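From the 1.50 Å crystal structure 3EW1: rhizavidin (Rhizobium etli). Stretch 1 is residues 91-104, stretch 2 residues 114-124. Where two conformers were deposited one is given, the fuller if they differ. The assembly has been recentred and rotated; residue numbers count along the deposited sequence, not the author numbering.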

ATOM      1  N   VAL B  91      -4.992 -13.625  15.895  1.00 27.21           N
ATOM      2  CA  VAL B  91      -5.537 -14.961  15.885  1.00 29.42           C
ATOM      3  C   VAL B  91      -6.866 -14.942  16.634  1.00 30.35           C
ATOM      4  O   VAL B  91      -6.979 -14.275  17.667  1.00 31.02           O
ATOM      5  N   ASN B  92      -7.857 -15.639  16.088  0.50 31.62           N
ATOM      6  CA  ASN B  92      -9.092 -15.939  16.817  0.50 32.84           C
ATOM      7  C   ASN B  92      -9.698 -17.253  16.346  0.50 33.27           C
ATOM      8  O   ASN B  92      -9.579 -17.618  15.169  0.50 33.19           O
ATOM      9  N   GLY B  93     -10.340 -17.967  17.266  1.00 33.67           N
ATOM     10  CA  GLY B  93     -10.998 -19.237  16.939  1.00 33.65           C
ATOM     11  C   GLY B  93     -10.088 -20.170  16.144  1.00 33.76           C
ATOM     12  O   GLY B  93     -10.540 -20.836  15.204  1.00 35.07           O
ATOM     13  N   ASN B  94      -8.804 -20.212  16.507  1.00 33.60           N
ATOM     14  CA  ASN B  94      -7.827 -21.068  15.834  1.00 33.41           C
ATOM     15  C   ASN B  94      -7.562 -20.728  14.331  1.00 32.48           C
ATOM     16  O   ASN B  94      -7.087 -21.566  13.564  1.00 33.03           O
ATOM     17  N   ASN B  95      -7.851 -19.498  13.928  1.00 31.30           N
ATOM     18  CA  ASN B  95      -7.546 -19.068  12.573  1.00 30.18           C
ATOM     19  C   ASN B  95      -6.937 -17.674  12.637  1.00 28.56           C
ATOM     20  O   ASN B  95      -7.288 -16.880  13.488  1.00 28.05           O
ATOM     21  N   THR B  96      -6.019 -17.390  11.724  1.00 26.92           N
ATOM     22  CA  THR B  96      -5.463 -16.054  11.578  1.00 24.66           C
ATOM     23  C   THR B  96      -6.437 -15.157  10.784  1.00 22.94           C
ATOM     24  O   THR B  96      -7.104 -15.624   9.866  1.00 21.14           O
ATOM     25  N   GLU B  97      -6.517 -13.883  11.151  1.00 21.51           N
ATOM     26  CA  GLU B  97      -7.349 -12.914  10.408  1.00 22.45           C
ATOM     27  C   GLU B  97      -6.569 -11.615  10.294  1.00 20.95           C
ATOM     28  O   GLU B  97      -5.673 -11.336  11.110  1.00 20.87           O
ATOM     29  N   ILE B  98      -6.869 -10.837   9.254  1.00 20.18           N
ATOM     30  CA  ILE B  98      -6.264  -9.516   9.157  1.00 18.79           C
ATOM     31  C   ILE B  98      -7.367  -8.496   9.281  1.00 18.60           C
ATOM     32  O   ILE B  98      -8.307  -8.516   8.500  1.00 20.44           O
ATOM     33  N   VAL B  99      -7.270  -7.635  10.283  1.00 19.35           N
ATOM     34  CA  VAL B  99      -8.268  -6.616  10.559  1.00 20.51           C
ATOM     35  C   VAL B  99      -7.756  -5.312   9.969  1.00 20.12           C
ATOM     36  O   VAL B  99      -6.636  -4.864  10.285  1.00 21.01           O
ATOM     37  N   THR B 100      -8.565  -4.715   9.091  1.00 20.48           N
ATOM     38  CA  THR B 100      -8.122  -3.533   8.329  1.00 19.32           C
ATOM     39  C   THR B 100      -9.144  -2.394   8.269  1.00 20.30           C
ATOM     40  O   THR B 100     -10.352  -2.625   8.391  1.00 22.19           O
ATOM     41  N   SER B 101      -8.642  -1.170   8.065  1.00 18.66           N
ATOM     42  CA  SER B 101      -9.430   0.002   7.568  1.00 19.30           C
ATOM     43  C   SER B 101      -8.955   0.258   6.197  1.00 19.22           C
ATOM     44  O   SER B 101      -7.773   0.050   5.928  1.00 19.95           O
ATOM     45  N   TRP B 102      -9.868   0.726   5.340  1.00 18.59           N
ATOM     46  CA  TRP B 102      -9.505   1.071   3.954  1.00 18.99           C
ATOM     47  C   TRP B 102     -10.046   2.420   3.579  1.00 18.04           C
ATOM     48  O   TRP B 102     -11.039   2.923   4.137  1.00 18.98           O
ATOM     49  N   ASN B 103      -9.326   3.013   2.619  1.00 18.31           N
ATOM     50  CA  ASN B 103      -9.750   4.188   1.885  1.00 18.66           C
ATOM     51  C   ASN B 103      -9.850   3.826   0.412  1.00 18.23           C
ATOM     52  O   ASN B 103      -9.038   3.077  -0.092  1.00 19.84           O
ATOM     53  N   LEU B 104     -10.865   4.373  -0.249  1.00 19.70           N
ATOM     54  CA  LEU B 104     -11.060   4.200  -1.684  1.00 19.01           C
ATOM     55  C   LEU B 104     -11.099   5.603  -2.277  1.00 19.00           C
ATOM     56  O   LEU B 104     -11.969   6.410  -1.915  1.00 19.29           O
ATOM     57  N   ILE B 114     -12.819  10.495  -1.475  1.00 27.74           N
ATOM     58  CA  ILE B 114     -12.347   9.332  -0.727  1.00 28.39           C
ATOM     59  C   ILE B 114     -13.530   8.718   0.050  1.00 28.79           C
ATOM     60  O   ILE B 114     -14.239   9.424   0.761  1.00 30.20           O
ATOM     61  N   GLU B 115     -13.747   7.413  -0.088  1.00 28.22           N
ATOM     62  CA  GLU B 115     -14.720   6.673   0.720  1.00 28.04           C
ATOM     63  C   GLU B 115     -13.933   5.822   1.765  1.00 27.01           C
ATOM     64  O   GLU B 115     -12.820   5.421   1.508  1.00 25.63           O
ATOM     65  N   GLN B 116     -14.508   5.570   2.935  1.00 26.65           N
ATOM     66  CA  GLN B 116     -13.815   4.811   3.987  1.00 27.39           C
ATOM     67  C   GLN B 116     -14.615   3.624   4.422  1.00 26.36           C
ATOM     68  O   GLN B 116     -15.842   3.643   4.351  1.00 27.38           O
ATOM     69  N   GLY B 117     -13.914   2.599   4.899  1.00 25.68           N
ATOM     70  CA  GLY B 117     -14.575   1.384   5.384  1.00 25.34           C
ATOM     71  C   GLY B 117     -13.660   0.468   6.170  1.00 24.73           C
ATOM     72  O   GLY B 117     -12.535   0.815   6.487  1.00 23.85           O
ATOM     73  N   GLN B 118     -14.167  -0.714   6.479  1.00 25.25           N
ATOM     74  CA  GLN B 118     -13.401  -1.715   7.184  1.00 25.33           C
ATOM     75  C   GLN B 118     -13.597  -3.065   6.538  1.00 24.62           C
ATOM     76  O   GLN B 118     -14.718  -3.412   6.139  1.00 25.49           O
ATOM     77  N   ASP B 119     -12.520  -3.849   6.477  1.00 23.03           N
ATOM     78  CA  ASP B 119     -12.580  -5.228   5.989  1.00 21.85           C
ATOM     79  C   ASP B 119     -11.802  -6.080   6.971  1.00 22.05           C
ATOM     80  O   ASP B 119     -10.758  -5.656   7.451  1.00 20.67           O
ATOM     81  N   THR B 120     -12.295  -7.292   7.225  1.00 20.97           N
ATOM     82  CA  THR B 120     -11.548  -8.297   7.968  1.00 22.14           C
ATOM     83  C   THR B 120     -11.424  -9.538   7.104  1.00 21.40           C
ATOM     84  O   THR B 120     -12.441 -10.094   6.671  1.00 22.42           O
ATOM     85  N   PHE B 121     -10.179  -9.980   6.902  1.00 18.94           N
ATOM     86  CA  PHE B 121      -9.838 -11.105   6.049  1.00 19.25           C
ATOM     87  C   PHE B 121      -9.562 -12.339   6.897  1.00 20.25           C
ATOM     88  O   PHE B 121      -8.746 -12.250   7.793  1.00 21.67           O
ATOM     89  N   GLN B 122     -10.180 -13.476   6.549  1.00 20.48           N
ATOM     90  CA  GLN B 122      -9.878 -14.753   7.199  1.00 20.98           C
ATOM     91  C   GLN B 122      -8.914 -15.571   6.356  1.00 20.14           C
ATOM     92  O   GLN B 122      -9.047 -15.618   5.112  1.00 19.19           O
ATOM     93  N   TYR B 123      -7.962 -16.234   7.009  1.00 20.98           N
ATOM     94  CA  TYR B 123      -7.045 -17.119   6.337  1.00 20.70           C
ATOM     95  C   TYR B 123      -7.828 -18.266   5.714  1.00 21.75           C
ATOM     96  O   TYR B 123      -8.753 -18.813   6.350  1.00 21.86           O
ATOM     97  N   VAL B 124      -7.450 -18.629   4.486  1.00 21.41           N
ATOM     98  CA  VAL B 124      -8.049 -19.731   3.734  1.00 22.74           C
ATOM     99  C   VAL B 124      -6.995 -20.817   3.482  1.00 23.53           C
ATOM    100  O   VAL B 124      -6.014 -20.574   2.799  1.00 23.31           O
TER

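Which polar side chains bind most firmly across this antiparallel pair? Thr100, with chi1 at p, donates from OG1 to Asp119 O at 2.7 Å, and the same carbonyl also accepts from Thr100 N at 2.9 Å. Glu97 and Gln122 lie on the other face of the sheet. Glu97 is p at chi1 and extended beyond, while Gln122 folds back with chi1 and chi2 both m, so that Gln122 NE2 donates to Glu97 OE2 at 3.0 Å.

Where else do amides join the strands? Asn95, t at chi1, points toward the second strand, and its ND2 donates to Tyr123 O at 3.1 Å in a nearly straight bond. Its OD1 meets the edge of the Tyr123 ring, 3.5 Å from CD1. Near the other end, Gln116 NE2 donates to Asn103 OD1 at 3.2 Å; both residues are m at chi1.

How does Trp102 lie over its neighbour? Its p rotamer brings the indole across Gly117, whose CA sits 3.7 Å from the centroid of the six-membered ring, over the face. The lack of a side chain matters here, because a CB on Gly117 would fall 2.2 Å from Trp102 CZ2. At the ring edge, Trp102 NE1 makes a weak hydrogen bond of 3.1 Å to Asp119 OD1. Water 2 accepts another weak one from Trp102 NE1 at 3.3 Å and donates to Gln118 O at 2.8 Å.

What fills the remaining space? Ile98 and Phe121, both m at chi1, share a face with Thr100 and bring their CB atoms within 4.2 Å; the Phe121 ring turns its edge to Thr100, with CE1 4.0 Å from OG1. On the opposite face, Val99 CG2 lies 4.1 Å from Thr120 OG1, and water 1 links Thr120 OG1 at 3.0 Å to Thr100 O at 2.9 Å.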

ATOM      1  CB  VAL B  91      -4.533 -15.933  16.546  1.00 29.49           C
ATOM      2  CG1 VAL B  91      -5.130 -17.329  16.701  1.00 30.36           C
ATOM      3  CG2 VAL B  91      -3.287 -16.046  15.716  1.00 30.68           C
ATOM      4  CB  ASN B  92     -10.111 -14.799  16.700  0.50 33.51           C
ATOM      5  CG  ASN B  92     -10.842 -14.783  15.363  0.50 34.52           C
ATOM      6  OD1 ASN B  92     -12.068 -14.648  15.324  0.50 35.60           O
ATOM      7  ND2 ASN B  92     -10.094 -14.914  14.260  0.50 35.69           N
ATOM      8  CB  ASN B  94      -8.212 -22.545  15.993  1.00 34.11           C
ATOM      9  CG  ASN B  94      -6.996 -23.455  16.119  1.00 35.56           C
ATOM     10  OD1 ASN B  94      -6.658 -24.184  15.176  1.00 38.65           O
ATOM     11  ND2 ASN B  94      -6.315 -23.401  17.275  1.00 35.77           N
ATOM     12  CB  ASN B  95      -8.820 -19.038  11.709  1.00 31.30           C
ATOM     13  CG  ASN B  95      -8.526 -19.138  10.178  1.00 32.99           C
ATOM     14  OD1 ASN B  95      -7.634 -19.885   9.750  1.00 34.43           O
ATOM     15  ND2 ASN B  95      -9.292 -18.389   9.362  1.00 32.78           N
ATOM     16  CB  THR B  96      -4.149 -16.139  10.807  1.00 25.47           C
ATOM     17  OG1 THR B  96      -3.370 -17.202  11.381  1.00 25.90           O
ATOM     18  CG2 THR B  96      -3.378 -14.852  10.927  1.00 23.03           C
ATOM     19  CB  GLU B  97      -8.731 -12.679  11.061  1.00 22.94           C
ATOM     20  CG  GLU B  97      -8.684 -12.096  12.475  1.00 25.29           C
ATOM     21  CD  GLU B  97     -10.072 -11.880  13.135  1.00 28.11           C
ATOM     22  OE1 GLU B  97     -10.084 -11.336  14.275  1.00 32.28           O
ATOM     23  OE2 GLU B  97     -11.132 -12.250  12.542  1.00 33.23           O
ATOM     24  CB  ILE B  98      -5.533  -9.347   7.806  1.00 18.33           C
ATOM     25  CG1 ILE B  98      -4.489 -10.462   7.624  1.00 19.41           C
ATOM     26  CG2 ILE B  98      -4.847  -7.971   7.699  1.00 20.35           C
ATOM     27  CD1 ILE B  98      -3.819 -10.537   6.215  1.00 17.26           C
ATOM     28  CB  VAL B  99      -8.500  -6.437  12.087  1.00 20.69           C
ATOM     29  CG1 VAL B  99      -9.483  -5.288  12.352  1.00 22.08           C
ATOM     30  CG2 VAL B  99      -9.039  -7.731  12.722  1.00 21.94           C
ATOM     31  CB  THR B 100      -7.803  -3.882   6.840  1.00 20.10           C
ATOM     32  OG1 THR B 100      -9.002  -4.141   6.118  1.00 22.20           O
ATOM     33  CG2 THR B 100      -6.816  -5.017   6.669  1.00 20.18           C
ATOM     34  CB  SER B 101      -9.125   1.242   8.401  1.00 18.58           C
ATOM     35  OG  SER B 101      -9.621   1.018   9.734  1.00 23.14           O
ATOM     36  CB  TRP B 102      -9.944  -0.005   2.956  1.00 21.31           C
ATOM     37  CG  TRP B 102     -11.416  -0.422   2.967  1.00 21.17           C
ATOM     38  CD1 TRP B 102     -11.966  -1.555   3.535  1.00 23.42           C
ATOM     39  CD2 TRP B 102     -12.511   0.272   2.327  1.00 23.15           C
ATOM     40  NE1 TRP B 102     -13.325  -1.581   3.310  1.00 23.39           N
ATOM     41  CE2 TRP B 102     -13.687  -0.479   2.574  1.00 24.59           C
ATOM     42  CE3 TRP B 102     -12.616   1.464   1.609  1.00 21.90           C
ATOM     43  CZ2 TRP B 102     -14.946  -0.079   2.119  1.00 24.69           C
ATOM     44  CZ3 TRP B 102     -13.879   1.864   1.145  1.00 23.20           C
ATOM     45  CH2 TRP B 102     -15.022   1.097   1.402  1.00 23.51           C
ATOM     46  CB  ASN B 103      -8.754   5.334   2.086  1.00 17.83           C
ATOM     47  CG  ASN B 103      -8.851   5.941   3.485  1.00 18.71           C
ATOM     48  OD1 ASN B 103      -9.966   6.253   3.962  1.00 22.91           O
ATOM     49  ND2 ASN B 103      -7.706   6.183   4.118  1.00 18.72           N
ATOM     50  CB  LEU B 104     -12.397   3.469  -1.954  1.00 19.10           C
ATOM     51  CG  LEU B 104     -13.024   3.425  -3.353  1.00 21.07           C
ATOM     52  CD1 LEU B 104     -12.081   2.752  -4.333  1.00 22.62           C
ATOM     53  CD2 LEU B 104     -14.386   2.708  -3.321  1.00 21.27           C
ATOM     54  CB  ILE B 114     -11.214   9.721   0.268  1.00 29.06           C
ATOM     55  CG1 ILE B 114     -10.111  10.581  -0.375  1.00 30.78           C
ATOM     56  CG2 ILE B 114     -10.680   8.478   1.014  1.00 29.21           C
ATOM     57  CD1 ILE B 114      -9.483  10.101  -1.623  1.00 33.98           C
ATOM     58  CB  GLU B 115     -15.560   5.788  -0.199  1.00 28.95           C
ATOM     59  CG  GLU B 115     -16.437   4.762   0.463  1.00 34.15           C
ATOM     60  CD  GLU B 115     -17.851   5.252   0.713  1.00 40.50           C
ATOM     61  OE1 GLU B 115     -18.030   6.423   1.123  1.00 42.65           O
ATOM     62  OE2 GLU B 115     -18.790   4.449   0.502  1.00 44.08           O
ATOM     63  CB  GLN B 116     -13.601   5.682   5.214  1.00 27.97           C
ATOM     64  CG  GLN B 116     -12.928   7.013   4.919  1.00 33.08           C
ATOM     65  CD  GLN B 116     -12.494   7.708   6.181  1.00 37.93           C
ATOM     66  OE1 GLN B 116     -13.261   7.795   7.140  1.00 41.33           O
ATOM     67  NE2 GLN B 116     -11.257   8.186   6.206  1.00 39.20           N
ATOM     68  CB  GLN B 118     -13.872  -1.824   8.629  1.00 27.08           C
ATOM     69  CG  GLN B 118     -13.499  -0.670   9.526  1.00 32.38           C
ATOM     70  CD  GLN B 118     -14.687  -0.263  10.372  1.00 39.78           C
ATOM     71  OE1 GLN B 118     -14.807  -0.642  11.544  1.00 43.34           O
ATOM     72  NE2 GLN B 118     -15.610   0.478   9.760  1.00 42.17           N
ATOM     73  CB  ASP B 119     -11.852  -5.396   4.653  1.00 21.57           C
ATOM     74  CG  ASP B 119     -12.659  -4.984   3.467  1.00 22.71           C
ATOM     75  OD1 ASP B 119     -13.848  -4.638   3.579  1.00 24.86           O
ATOM     76  OD2 ASP B 119     -12.067  -4.992   2.368  1.00 21.36           O
ATOM     77  CB  THR B 120     -12.257  -8.646   9.310  1.00 22.56           C
ATOM     78  OG1 THR B 120     -12.254  -7.480  10.127  1.00 24.83           O
ATOM     79  CG2 THR B 120     -11.536  -9.809  10.070  1.00 23.31           C
ATOM     80  CB  PHE B 121      -8.562 -10.755   5.241  1.00 20.29           C
ATOM     81  CG  PHE B 121      -8.767  -9.672   4.222  1.00 19.58           C
ATOM     82  CD1 PHE B 121      -8.648  -8.311   4.568  1.00 15.94           C
ATOM     83  CD2 PHE B 121      -9.145  -9.990   2.944  1.00 17.10           C
ATOM     84  CE1 PHE B 121      -8.839  -7.280   3.605  1.00 17.60           C
ATOM     85  CE2 PHE B 121      -9.328  -8.945   1.972  1.00 16.17           C
ATOM     86  CZ  PHE B 121      -9.209  -7.624   2.350  1.00 18.13           C
ATOM     87  CB  GLN B 122     -11.163 -15.584   7.362  1.00 21.19           C
ATOM     88  CG  GLN B 122     -12.226 -14.878   8.129  1.00 25.18           C
ATOM     89  CD  GLN B 122     -11.824 -14.505   9.542  1.00 28.51           C
ATOM     90  OE1 GLN B 122     -11.171 -15.276  10.248  1.00 32.00           O
ATOM     91  NE2 GLN B 122     -12.220 -13.318   9.965  1.00 31.89           N
ATOM     92  CB  TYR B 123      -5.985 -17.642   7.325  1.00 21.67           C
ATOM     93  CG  TYR B 123      -5.123 -18.716   6.752  1.00 22.60           C
ATOM     94  CD1 TYR B 123      -5.401 -20.066   6.997  1.00 22.02           C
ATOM     95  CD2 TYR B 123      -4.048 -18.398   5.917  1.00 21.11           C
ATOM     96  CE1 TYR B 123      -4.620 -21.062   6.464  1.00 22.58           C
ATOM     97  CE2 TYR B 123      -3.253 -19.388   5.357  1.00 20.62           C
ATOM     98  CZ  TYR B 123      -3.549 -20.729   5.623  1.00 20.29           C
ATOM     99  OH  TYR B 123      -2.740 -21.738   5.072  1.00 22.20           O
ATOM    100  CB  VAL B 124      -8.614 -19.182   2.386  1.00 23.52           C
ATOM    101  CG1 VAL B 124      -9.058 -20.303   1.460  1.00 25.89           C
ATOM    102  CG2 VAL B 124      -9.733 -18.203   2.655  1.00 23.87           C
TER
HETATM  103  O   HOH W   1     -11.962  -4.511   9.824  1.00 32.10           O
HETATM  104  O   HOH W   2     -16.286  -2.962   3.880  1.00 43.07           O